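Local structure of transcriptional regulator, MarR family (Neisseria meningitidis serogroup B, 3G3Z) at the interface of chains A and B. The protein probably binds DNA as a winged helix-turn-helix transcription factor of the MarR family, regulating gene expression. Coordinates in Å, arbitrary orientation; residue numbers count along the deposited sequence, not the author numbering. Chains: chain A/B, Transcriptional regulator, MarR family.

The interface of chains A and B. Residues chain A 114, 122, 125-126, 129; chain B 5-6, 8-9, 12.
A:Phe114 and A:Phe126 rest on B:Gln5, B:Gln8, B:Leu9 and B:Arg12, one ring coming from near the end of helix 93-117 and the other from helix 119-142, while their partners lie on successive turns along one side of the partner's first helix, 5-26; all the residues here have helical backbones. MarR proteins typically dimerise through their terminal helices, and this patch, repeated by the two-fold axis, fits that pattern. A:Phe126 has more of its surface buried by the partner chain than any other residue of the patch, 93 Å², as suits a broad, flat, apolar side chain laid against a helix. Its CG lies anti to the carbonyl carbon (chi1 -71°), which sends the ring toward chain B. B:Arg12 stretches its chain from CG to NE and lays its guanidinium over one face, the two planes only 6° apart. NH1 sits 3.9 Å from the ring centroid, displaced toward the rim, a cation-pi stack that lets a long polar residue cover an aromatic face. On the opposite face is the carbonyl O of A:Thr122, from the preceding turn of the same helix. The far end of the ring meets B:Gln8, whose CB lies 3.5 Å from CE2, and the backbone of B:Leu9, with CA 3.8 Å from CE1. A:Phe114 is covered differently: CB of B:Gln5 stands over its face, 3.6 Å from the centroid, in a CH-pi contact. Glutamine suits this place because its aliphatic start can lie on an aromatic face while the chain bends at its second torsion and turns the polar amide aside, bringing OE1 within 3.8 Å of the A:Thr122 methyl CG2. B:Leu9 fits between the two rings because its branched end can reach A:Phe114, CD2 to CZ, while its CB serves both. The guanidinium of B:Arg12 is steadied from its own helix: NH1 donates to the backbone O of B:Gln8 at 3.0 Å; this oxygen lies close to the guanidinium plane, whereas NH1 stands 46° out of the plane of the carbonyl group.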
loop_
_atom_site.group_PDB
_atom_site.type_symbol
_atom_site.label_atom_id
_atom_site.label_comp_id
_atom_site.label_asym_id
_atom_site.label_seq_id
_atom_site.Cartn_x
_atom_site.Cartn_y
_atom_site.Cartn_z
ATOM N N PHE A 114 -5.997 -17.903 0.420
ATOM C CA PHE A 114 -7.437 -17.808 0.474
ATOM C C PHE A 114 -8.083 -19.116 0.898
ATOM O O PHE A 114 -9.243 -19.129 1.270
ATOM C CB PHE A 114 -7.989 -17.243 -0.841
ATOM C CG PHE A 114 -7.636 -15.791 -1.051
ATOM C CD1 PHE A 114 -8.324 -14.791 -0.367
ATOM C CD2 PHE A 114 -6.587 -15.427 -1.896
ATOM C CE1 PHE A 114 -7.984 -13.436 -0.542
ATOM C CE2 PHE A 114 -6.237 -14.090 -2.081
ATOM C CZ PHE A 114 -6.939 -13.088 -1.400
ATOM N N THR A 122 -13.693 -13.472 2.286
ATOM C CA THR A 122 -12.968 -12.713 1.262
ATOM C C THR A 122 -13.885 -11.677 0.595
ATOM O O THR A 122 -13.496 -10.525 0.395
ATOM C CB THR A 122 -12.361 -13.649 0.191
ATOM O OG1 THR A 122 -11.423 -14.540 0.808
ATOM C CG2 THR A 122 -11.648 -12.847 -0.890
ATOM N N LEU A 125 -14.417 -8.902 3.096
ATOM C CA LEU A 125 -13.275 -7.999 3.122
ATOM C C LEU A 125 -13.297 -7.061 1.919
ATOM O O LEU A 125 -13.076 -5.863 2.064
ATOM C CB LEU A 125 -11.956 -8.773 3.192
ATOM C CG LEU A 125 -10.689 -7.903 3.252
ATOM C CD1 LEU A 125 -10.456 -7.344 4.657
ATOM C CD2 LEU A 125 -9.497 -8.695 2.793
ATOM N N PHE A 126 -13.604 -7.601 0.742
ATOM C CA PHE A 126 -13.597 -6.808 -0.494
ATOM C C PHE A 126 -14.659 -5.713 -0.475
ATOM O O PHE A 126 -14.393 -4.579 -0.879
ATOM C CB PHE A 126 -13.803 -7.696 -1.729
ATOM C CG PHE A 126 -12.626 -8.585 -2.065
ATOM C CD1 PHE A 126 -11.399 -8.431 -1.427
ATOM C CD2 PHE A 126 -12.749 -9.565 -3.046
ATOM C CE1 PHE A 126 -10.317 -9.247 -1.747
ATOM C CE2 PHE A 126 -11.672 -10.384 -3.375
ATOM C CZ PHE A 126 -10.454 -10.227 -2.725
ATOM N N LEU A 129 -13.686 -2.975 2.005
ATOM C CA LEU A 129 -12.621 -2.159 1.424
ATOM C C LEU A 129 -13.181 -1.276 0.318
ATOM O O LEU A 129 -12.824 -0.103 0.218
ATOM C CB LEU A 129 -11.482 -3.029 0.878
ATOM C CG LEU A 129 -10.601 -3.806 1.868
ATOM C CD1 LEU A 129 -9.714 -4.813 1.119
ATOM C CD2 LEU A 129 -9.745 -2.862 2.736
ATOM N N GLN B 5 -8.260 -14.405 -6.856
ATOM C CA GLN B 5 -8.549 -13.711 -5.583
ATOM C C GLN B 5 -7.416 -12.775 -5.158
ATOM O O GLN B 5 -7.654 -11.664 -4.659
ATOM C CB GLN B 5 -8.787 -14.722 -4.454
ATOM C CG GLN B 5 -9.828 -15.799 -4.736
ATOM C CD GLN B 5 -11.062 -15.657 -3.881
ATOM O OE1 GLN B 5 -11.115 -16.146 -2.745
ATOM N NE2 GLN B 5 -12.077 -14.999 -4.425
ATOM N N LEU B 6 -6.188 -13.257 -5.337
ATOM C CA LEU B 6 -4.980 -12.485 -5.105
ATOM C C LEU B 6 -4.978 -11.208 -5.952
ATOM O O LEU B 6 -4.566 -10.160 -5.481
ATOM C CB LEU B 6 -3.746 -13.325 -5.462
ATOM C CG LEU B 6 -2.439 -13.290 -4.658
ATOM C CD1 LEU B 6 -1.230 -13.428 -5.590
ATOM C CD2 LEU B 6 -2.307 -12.067 -3.787
ATOM N N GLN B 8 -7.707 -9.734 -7.234
ATOM C CA GLN B 8 -8.797 -8.948 -6.685
ATOM C C GLN B 8 -8.385 -8.218 -5.407
ATOM O O GLN B 8 -8.831 -7.108 -5.166
ATOM C CB GLN B 8 -9.989 -9.842 -6.385
ATOM C CG GLN B 8 -10.676 -10.449 -7.591
ATOM C CD GLN B 8 -11.816 -11.344 -7.148
ATOM O OE1 GLN B 8 -12.663 -10.918 -6.361
ATOM N NE2 GLN B 8 -11.834 -12.583 -7.620
ATOM N N LEU B 9 -7.533 -8.849 -4.601
ATOM C CA LEU B 9 -7.063 -8.246 -3.361
ATOM C C LEU B 9 -6.002 -7.187 -3.657
ATOM O O LEU B 9 -6.090 -6.058 -3.181
ATOM C CB LEU B 9 -6.508 -9.313 -2.414
ATOM C CG LEU B 9 -5.589 -8.824 -1.281
ATOM C CD1 LEU B 9 -6.384 -8.164 -0.167
ATOM C CD2 LEU B 9 -4.726 -9.947 -0.721
ATOM N N ARG B 12 -7.230 -3.879 -5.177
ATOM C CA ARG B 12 -7.972 -3.225 -4.096
ATOM C C ARG B 12 -7.128 -2.542 -3.041
ATOM O O ARG B 12 -7.336 -1.359 -2.774
ATOM C CB ARG B 12 -8.854 -4.223 -3.367
ATOM C CG ARG B 12 -10.223 -4.266 -3.890
ATOM C CD ARG B 12 -11.108 -5.154 -3.020
ATOM N NE ARG B 12 -12.426 -5.195 -3.635
ATOM C CZ ARG B 12 -12.735 -5.954 -4.677
ATOM N NH1 ARG B 12 -11.828 -6.776 -5.196
ATOM N NH2 ARG B 12 -13.959 -5.902 -5.187
#